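Local coordinates for uncharacterized protein Atu2452 (Agrobacterium tumefaciens, PDB 2R8B) that is of unknown function but, as a member of the dienelactone hydrolase family with an alpha/beta-hydrolase fold, probably hydrolyses an ester or related bond, at residues 62-67 / 129-134; 156-159 / 165-168. All coordinates share one frame; numbering follows the deposited sequence.

Contact 1 of 2, residues 62-67 / 129-134; sequences APLFVL and DFIKAN
Ile131 meets both Leu64 and Val66 across this contact. Its two branches divide the work. The short branch, CG2, meets Leu64 CD1 at 3.8 Å, and these two side chains pass each other at a slant. The long branch ends in CD1, which comes within 3.7 Å of Val66 CG1. Here the side chains cross at about a right angle. Val66 CG1 stands between its own backbone N and carbonyl carbon (chi1 46°), and this rotation turns it to the long branch of Ile131. Leu64 CD1 also approaches the base of Asn134, at 4.4 Å from its CB.

Within the helix, the amide of Asn134 bonds to Phe130. Its ND2 donates to Phe130 O at 2.8 Å, coming from above the carbonyl plane. A weak bond to Lys48 O is its second partner. Phe130 O also accepts the backbone N of Asn134, so one residue grips it twice. The same ND2 lies 3.8 Å above the centre of the Phe130 ring.

The axes of the strand and helix segments are 10.0 Å apart. Helix 117-138 packs on a face of the central sheet, its segment roughly antiparallel to the strand (152°), as in alpha/beta hydrolases. Strand 64-68 lies between strands 90-94 and 143-148. Leu92 of strand 90-94 touches Val66, Phe130 and Asn134, so the helix also covers that neighbouring strand.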
ATOM      1  N   ALA A  62      11.665   6.469 -14.118  1.00 51.94           N
ATOM      2  CA  ALA A  62      11.852   5.784 -12.866  1.00 52.13           C
ATOM      3  C   ALA A  62      10.504   5.607 -12.116  1.00 53.14           C
ATOM      4  O   ALA A  62       9.515   6.345 -12.369  1.00 53.38           O
ATOM      5  CB  ALA A  62      12.853   6.526 -12.022  1.00 51.89           C
ATOM      6  N   PRO A  63      10.452   4.619 -11.193  1.00 53.22           N
ATOM      7  CA  PRO A  63       9.191   4.320 -10.503  1.00 52.81           C
ATOM      8  C   PRO A  63       8.567   5.527  -9.819  1.00 52.76           C
ATOM      9  O   PRO A  63       9.276   6.475  -9.463  1.00 52.94           O
ATOM     10  CB  PRO A  63       9.595   3.273  -9.457  1.00 52.50           C
ATOM     11  CG  PRO A  63      10.837   2.613 -10.061  1.00 53.34           C
ATOM     12  CD  PRO A  63      11.560   3.725 -10.770  1.00 52.98           C
ATOM     13  N   LEU A  64       7.240   5.475  -9.712  1.00 52.63           N
ATOM     14  CA  LEU A  64       6.424   6.252  -8.802  1.00 53.23           C
ATOM     15  C   LEU A  64       6.297   5.409  -7.534  1.00 54.03           C
ATOM     16  O   LEU A  64       5.686   4.333  -7.544  1.00 54.38           O
ATOM     17  CB  LEU A  64       5.012   6.436  -9.374  1.00 52.92           C
ATOM     18  CG  LEU A  64       4.278   7.767  -9.247  1.00 53.02           C
ATOM     19  CD1 LEU A  64       2.902   7.509  -8.779  1.00 52.51           C
ATOM     20  CD2 LEU A  64       4.955   8.771  -8.313  1.00 52.77           C
ATOM     21  N   PHE A  65       6.884   5.873  -6.443  1.00 54.26           N
ATOM     22  CA  PHE A  65       6.818   5.100  -5.236  1.00 54.13           C
ATOM     23  C   PHE A  65       5.823   5.780  -4.315  1.00 54.80           C
ATOM     24  O   PHE A  65       6.095   6.866  -3.810  1.00 55.80           O
ATOM     25  CB  PHE A  65       8.169   5.051  -4.564  1.00 53.75           C
ATOM     26  CG  PHE A  65       8.307   3.941  -3.593  1.00 52.78           C
ATOM     27  CD1 PHE A  65       7.218   3.185  -3.220  1.00 54.51           C
ATOM     28  CD2 PHE A  65       9.527   3.646  -3.047  1.00 53.52           C
ATOM     29  CE1 PHE A  65       7.360   2.147  -2.329  1.00 54.86           C
ATOM     30  CE2 PHE A  65       9.676   2.609  -2.147  1.00 53.99           C
ATOM     31  CZ  PHE A  65       8.604   1.862  -1.789  1.00 53.26           C
ATOM     32  N   VAL A  66       4.668   5.170  -4.094  1.00 54.62           N
ATOM     33  CA  VAL A  66       3.708   5.744  -3.154  1.00 54.90           C
ATOM     34  C   VAL A  66       3.704   4.919  -1.871  1.00 55.07           C
ATOM     35  O   VAL A  66       3.747   3.694  -1.934  1.00 54.58           O
ATOM     36  CB  VAL A  66       2.308   5.953  -3.791  1.00 54.54           C
ATOM     37  CG1 VAL A  66       1.881   4.752  -4.568  1.00 55.79           C
ATOM     38  CG2 VAL A  66       1.277   6.308  -2.747  1.00 54.78           C
ATOM     39  N   LEU A  67       3.739   5.601  -0.720  1.00 55.79           N
ATOM     40  CA  LEU A  67       3.847   4.936   0.584  1.00 56.27           C
ATOM     41  C   LEU A  67       2.797   5.478   1.493  1.00 56.58           C
ATOM     42  O   LEU A  67       2.625   6.686   1.614  1.00 57.59           O
ATOM     43  CB  LEU A  67       5.193   5.155   1.246  1.00 56.59           C
ATOM     44  CG  LEU A  67       6.488   4.947   0.465  1.00 58.30           C
ATOM     45  CD1 LEU A  67       6.922   6.278  -0.095  1.00 57.80           C
ATOM     46  CD2 LEU A  67       7.545   4.392   1.404  1.00 59.58           C
ATOM     47  N   ASP A 129      -6.828   7.905  -8.591  1.00 52.24           N
ATOM     48  CA  ASP A 129      -6.733   9.125  -9.375  1.00 52.28           C
ATOM     49  C   ASP A 129      -5.464   9.896  -9.079  1.00 52.47           C
ATOM     50  O   ASP A 129      -4.747  10.308 -10.010  1.00 52.57           O
ATOM     51  CB  ASP A 129      -7.957   9.997  -9.121  1.00 51.88           C
ATOM     52  CG  ASP A 129      -9.180   9.459  -9.815  1.00 52.45           C
ATOM     53  OD1 ASP A 129      -8.971   8.748 -10.825  1.00 52.44           O
ATOM     54  OD2 ASP A 129     -10.328   9.728  -9.366  1.00 52.08           O
ATOM     55  N   PHE A 130      -5.222  10.069  -7.777  1.00 51.95           N
ATOM     56  CA  PHE A 130      -4.066  10.709  -7.210  1.00 51.24           C
ATOM     57  C   PHE A 130      -2.831  10.054  -7.803  1.00 51.44           C
ATOM     58  O   PHE A 130      -2.002  10.720  -8.398  1.00 51.81           O
ATOM     59  CB  PHE A 130      -4.142  10.513  -5.698  1.00 50.90           C
ATOM     60  CG  PHE A 130      -2.989  11.091  -4.926  1.00 50.48           C
ATOM     61  CD1 PHE A 130      -2.905  12.454  -4.674  1.00 51.07           C
ATOM     62  CD2 PHE A 130      -2.030  10.266  -4.374  1.00 50.89           C
ATOM     63  CE1 PHE A 130      -1.851  12.995  -3.926  1.00 49.73           C
ATOM     64  CE2 PHE A 130      -0.983  10.802  -3.621  1.00 48.70           C
ATOM     65  CZ  PHE A 130      -0.895  12.168  -3.413  1.00 49.14           C
ATOM     66  N   ILE A 131      -2.727   8.742  -7.703  1.00 51.70           N
ATOM     67  CA  ILE A 131      -1.598   8.047  -8.318  1.00 51.91           C
ATOM     68  C   ILE A 131      -1.490   8.274  -9.855  1.00 52.01           C
ATOM     69  O   ILE A 131      -0.464   8.750 -10.307  1.00 53.13           O
ATOM     70  CB  ILE A 131      -1.556   6.542  -7.884  1.00 52.20           C
ATOM     71  CG1 ILE A 131      -1.205   6.446  -6.395  1.00 50.74           C
ATOM     72  CG2 ILE A 131      -0.517   5.760  -8.705  1.00 52.36           C
ATOM     73  CD1 ILE A 131      -1.649   5.190  -5.736  1.00 49.60           C
ATOM     74  N   LYS A 132      -2.518   7.969 -10.647  1.00 52.18           N
ATOM     75  CA  LYS A 132      -2.511   8.259 -12.102  1.00 52.87           C
ATOM     76  C   LYS A 132      -2.085   9.708 -12.446  1.00 52.99           C
ATOM     77  O   LYS A 132      -1.380   9.957 -13.451  1.00 52.78           O
ATOM     78  CB  LYS A 132      -3.891   8.012 -12.737  1.00 53.06           C
ATOM     79  CG  LYS A 132      -4.302   6.540 -12.888  1.00 55.01           C
ATOM     80  CD  LYS A 132      -5.803   6.356 -12.596  1.00 56.62           C
ATOM     81  CE  LYS A 132      -6.337   4.979 -13.021  1.00 57.31           C
ATOM     82  NZ  LYS A 132      -6.726   5.004 -14.473  1.00 60.96           N
ATOM     83  N   ALA A 133      -2.559  10.652 -11.625  1.00 52.60           N
ATOM     84  CA  ALA A 133      -2.360  12.077 -11.875  1.00 51.77           C
ATOM     85  C   ALA A 133      -0.899  12.455 -11.628  1.00 51.51           C
ATOM     86  O   ALA A 133      -0.350  13.258 -12.361  1.00 51.12           O
ATOM     87  CB  ALA A 133      -3.329  12.938 -11.029  1.00 51.16           C
ATOM     88  N   ASN A 134      -0.261  11.839 -10.630  1.00 51.48           N
ATOM     89  CA  ASN A 134       1.168  12.089 -10.361  1.00 51.06           C
ATOM     90  C   ASN A 134       2.097  11.381 -11.325  1.00 50.90           C
ATOM     91  O   ASN A 134       3.125  11.930 -11.683  1.00 50.99           O
ATOM     92  CB  ASN A 134       1.538  11.731  -8.925  1.00 50.68           C
ATOM     93  CG  ASN A 134       1.029  12.738  -7.942  1.00 49.67           C
ATOM     94  OD1 ASN A 134       1.640  13.758  -7.694  1.00 50.34           O
ATOM     95  ND2 ASN A 134      -0.107  12.456  -7.378  1.00 50.27           N
TER

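Contact 2 of 2, residues 156-159 / 165-168; sequences ANVL and LFDA
Phe166 reaches back to the helix that precedes it and meets Val158 and Leu159 at two different places. The tip of Leu159 fits into the bend where the Phe166 side chain leaves the backbone. Its CD2 methyl is 3.6 Å from Phe166 CB and 3.9 Å from Phe166 CG. This methyl lies oblique to the ring, and the two side chains cross at about a right angle. Leu159 starts with CG beside its backbone N (chi1 -60°), and its end reaches nearer to Phe166 than its base does.

Val158 supplies the second bump, further out along the ring. Its CG1 methyl sits at the ring edge, near the ring plane, 4.0 Å from Phe166 CE1. The same methyl is 4.3 Å from Leu165 CD2, so it rests against the notch between two side chains of the loop. CG1 is anti to the backbone N of Val158 (chi1 -180°), the branch that points to this notch.

The loop joins helix 150-161 to strand 168-172. In this family that helix follows the nucleophile elbow, and the sequence leading into helix 150-161 has a GxSxG pattern consistent with one. Val143 of strand 143-148 also touches Leu165 and Phe166. All the touching groups are buried hydrocarbon, while Asp167 sets off from the backbone away from the helix, and its OD2 forms a salt bridge with Lys186. The loop segment is therefore pinned to its helix by shape and hydrophobic burial, without polar bonds between the two segments.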
ATOM      1  N   ALA A 156      -4.087  -2.576  -0.832  1.00 51.54           N
ATOM      2  CA  ALA A 156      -4.640  -3.837  -1.245  1.00 50.32           C
ATOM      3  C   ALA A 156      -5.921  -3.629  -2.047  1.00 50.83           C
ATOM      4  O   ALA A 156      -6.046  -4.182  -3.138  1.00 52.69           O
ATOM      5  CB  ALA A 156      -4.877  -4.654  -0.117  1.00 49.38           C
ATOM      6  N   ASN A 157      -6.864  -2.810  -1.575  1.00 50.55           N
ATOM      7  CA  ASN A 157      -8.129  -2.597  -2.334  1.00 49.50           C
ATOM      8  C   ASN A 157      -7.856  -1.980  -3.736  1.00 49.77           C
ATOM      9  O   ASN A 157      -8.548  -2.322  -4.736  1.00 50.80           O
ATOM     10  CB  ASN A 157      -9.145  -1.773  -1.540  1.00 48.93           C
ATOM     11  CG  ASN A 157     -10.594  -1.932  -2.068  1.00 50.89           C
ATOM     12  OD1 ASN A 157     -11.133  -3.041  -2.131  1.00 55.67           O
ATOM     13  ND2 ASN A 157     -11.235  -0.819  -2.416  1.00 49.42           N
ATOM     14  N   VAL A 158      -6.841  -1.117  -3.848  1.00 48.69           N
ATOM     15  CA  VAL A 158      -6.483  -0.632  -5.178  1.00 47.97           C
ATOM     16  C   VAL A 158      -6.021  -1.777  -6.080  1.00 48.34           C
ATOM     17  O   VAL A 158      -6.503  -1.908  -7.202  1.00 48.25           O
ATOM     18  CB  VAL A 158      -5.423   0.441  -5.179  1.00 47.69           C
ATOM     19  CG1 VAL A 158      -5.184   0.831  -6.619  1.00 49.07           C
ATOM     20  CG2 VAL A 158      -5.847   1.688  -4.360  1.00 46.90           C
ATOM     21  N   LEU A 159      -5.110  -2.618  -5.585  1.00 48.85           N
ATOM     22  CA  LEU A 159      -4.715  -3.854  -6.277  1.00 49.32           C
ATOM     23  C   LEU A 159      -5.888  -4.668  -6.778  1.00 50.88           C
ATOM     24  O   LEU A 159      -5.805  -5.315  -7.833  1.00 51.93           O
ATOM     25  CB  LEU A 159      -3.913  -4.735  -5.335  1.00 48.56           C
ATOM     26  CG  LEU A 159      -2.637  -4.056  -4.843  1.00 49.35           C
ATOM     27  CD1 LEU A 159      -1.856  -4.998  -3.919  1.00 49.68           C
ATOM     28  CD2 LEU A 159      -1.749  -3.543  -5.978  1.00 40.27           C
ATOM     29  N   LEU A 165      -3.105  -1.187 -12.386  1.00 56.86           N
ATOM     30  CA  LEU A 165      -2.307  -0.000 -12.050  1.00 56.15           C
ATOM     31  C   LEU A 165      -0.887  -0.297 -11.508  1.00 56.14           C
ATOM     32  O   LEU A 165       0.071   0.193 -12.035  1.00 57.25           O
ATOM     33  CB  LEU A 165      -3.091   0.951 -11.152  1.00 55.07           C
ATOM     34  CG  LEU A 165      -2.326   2.188 -10.716  1.00 55.32           C
ATOM     35  CD1 LEU A 165      -1.984   3.069 -11.910  1.00 53.08           C
ATOM     36  CD2 LEU A 165      -3.148   2.961  -9.693  1.00 53.18           C
ATOM     37  N   PHE A 166      -0.754  -1.129 -10.493  1.00 57.01           N
ATOM     38  CA  PHE A 166       0.526  -1.396  -9.855  1.00 57.07           C
ATOM     39  C   PHE A 166       1.390  -2.467 -10.467  1.00 57.41           C
ATOM     40  O   PHE A 166       0.902  -3.525 -10.871  1.00 57.99           O
ATOM     41  CB  PHE A 166       0.313  -1.750  -8.390  1.00 57.29           C
ATOM     42  CG  PHE A 166       0.172  -0.551  -7.510  1.00 58.21           C
ATOM     43  CD1 PHE A 166      -1.063   0.110  -7.400  1.00 58.26           C
ATOM     44  CD2 PHE A 166       1.274  -0.051  -6.806  1.00 58.03           C
ATOM     45  CE1 PHE A 166      -1.202   1.256  -6.582  1.00 59.38           C
ATOM     46  CE2 PHE A 166       1.145   1.094  -6.017  1.00 57.82           C
ATOM     47  CZ  PHE A 166      -0.095   1.750  -5.905  1.00 58.06           C
ATOM     48  N   ASP A 167       2.691  -2.201 -10.438  1.00 56.84           N
ATOM     49  CA  ASP A 167       3.681  -3.150 -10.842  1.00 56.87           C
ATOM     50  C   ASP A 167       4.197  -3.920  -9.670  1.00 55.82           C
ATOM     51  O   ASP A 167       4.448  -5.109  -9.783  1.00 55.55           O
ATOM     52  CB  ASP A 167       4.856  -2.424 -11.497  1.00 58.00           C
ATOM     53  CG  ASP A 167       4.537  -1.996 -12.905  1.00 60.58           C
ATOM     54  OD1 ASP A 167       4.965  -2.753 -13.824  1.00 62.87           O
ATOM     55  OD2 ASP A 167       3.824  -0.951 -13.075  1.00 62.09           O
ATOM     56  N   ALA A 168       4.419  -3.227  -8.563  1.00 55.04           N
ATOM     57  CA  ALA A 168       4.866  -3.897  -7.349  1.00 54.87           C
ATOM     58  C   ALA A 168       4.170  -3.336  -6.131  1.00 54.64           C
ATOM     59  O   ALA A 168       3.857  -2.147  -6.080  1.00 55.11           O
ATOM     60  CB  ALA A 168       6.321  -3.745  -7.188  1.00 54.61           C
TER

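From the N terminus, strand 64-68 opens contact 1. The chain then makes helix 75-85, strand 90-94 and a small hairpin before helix 117-138 closes that long loop. Strand 143-148 follows, and helix 150-161 opens contact 2. Segment 165-168 closes it only a few residues later. The two loops neither nest nor cross; they come in series. In space they join. Phe166 CZ lies 3.8 Å from Ile131 CD1 and the same distance from Val66 CG1, and Leu165 packs on Ile131. One apolar core thus ties the central sheet to helices 117-138 and 150-161 and to the loop entering strand 168-172.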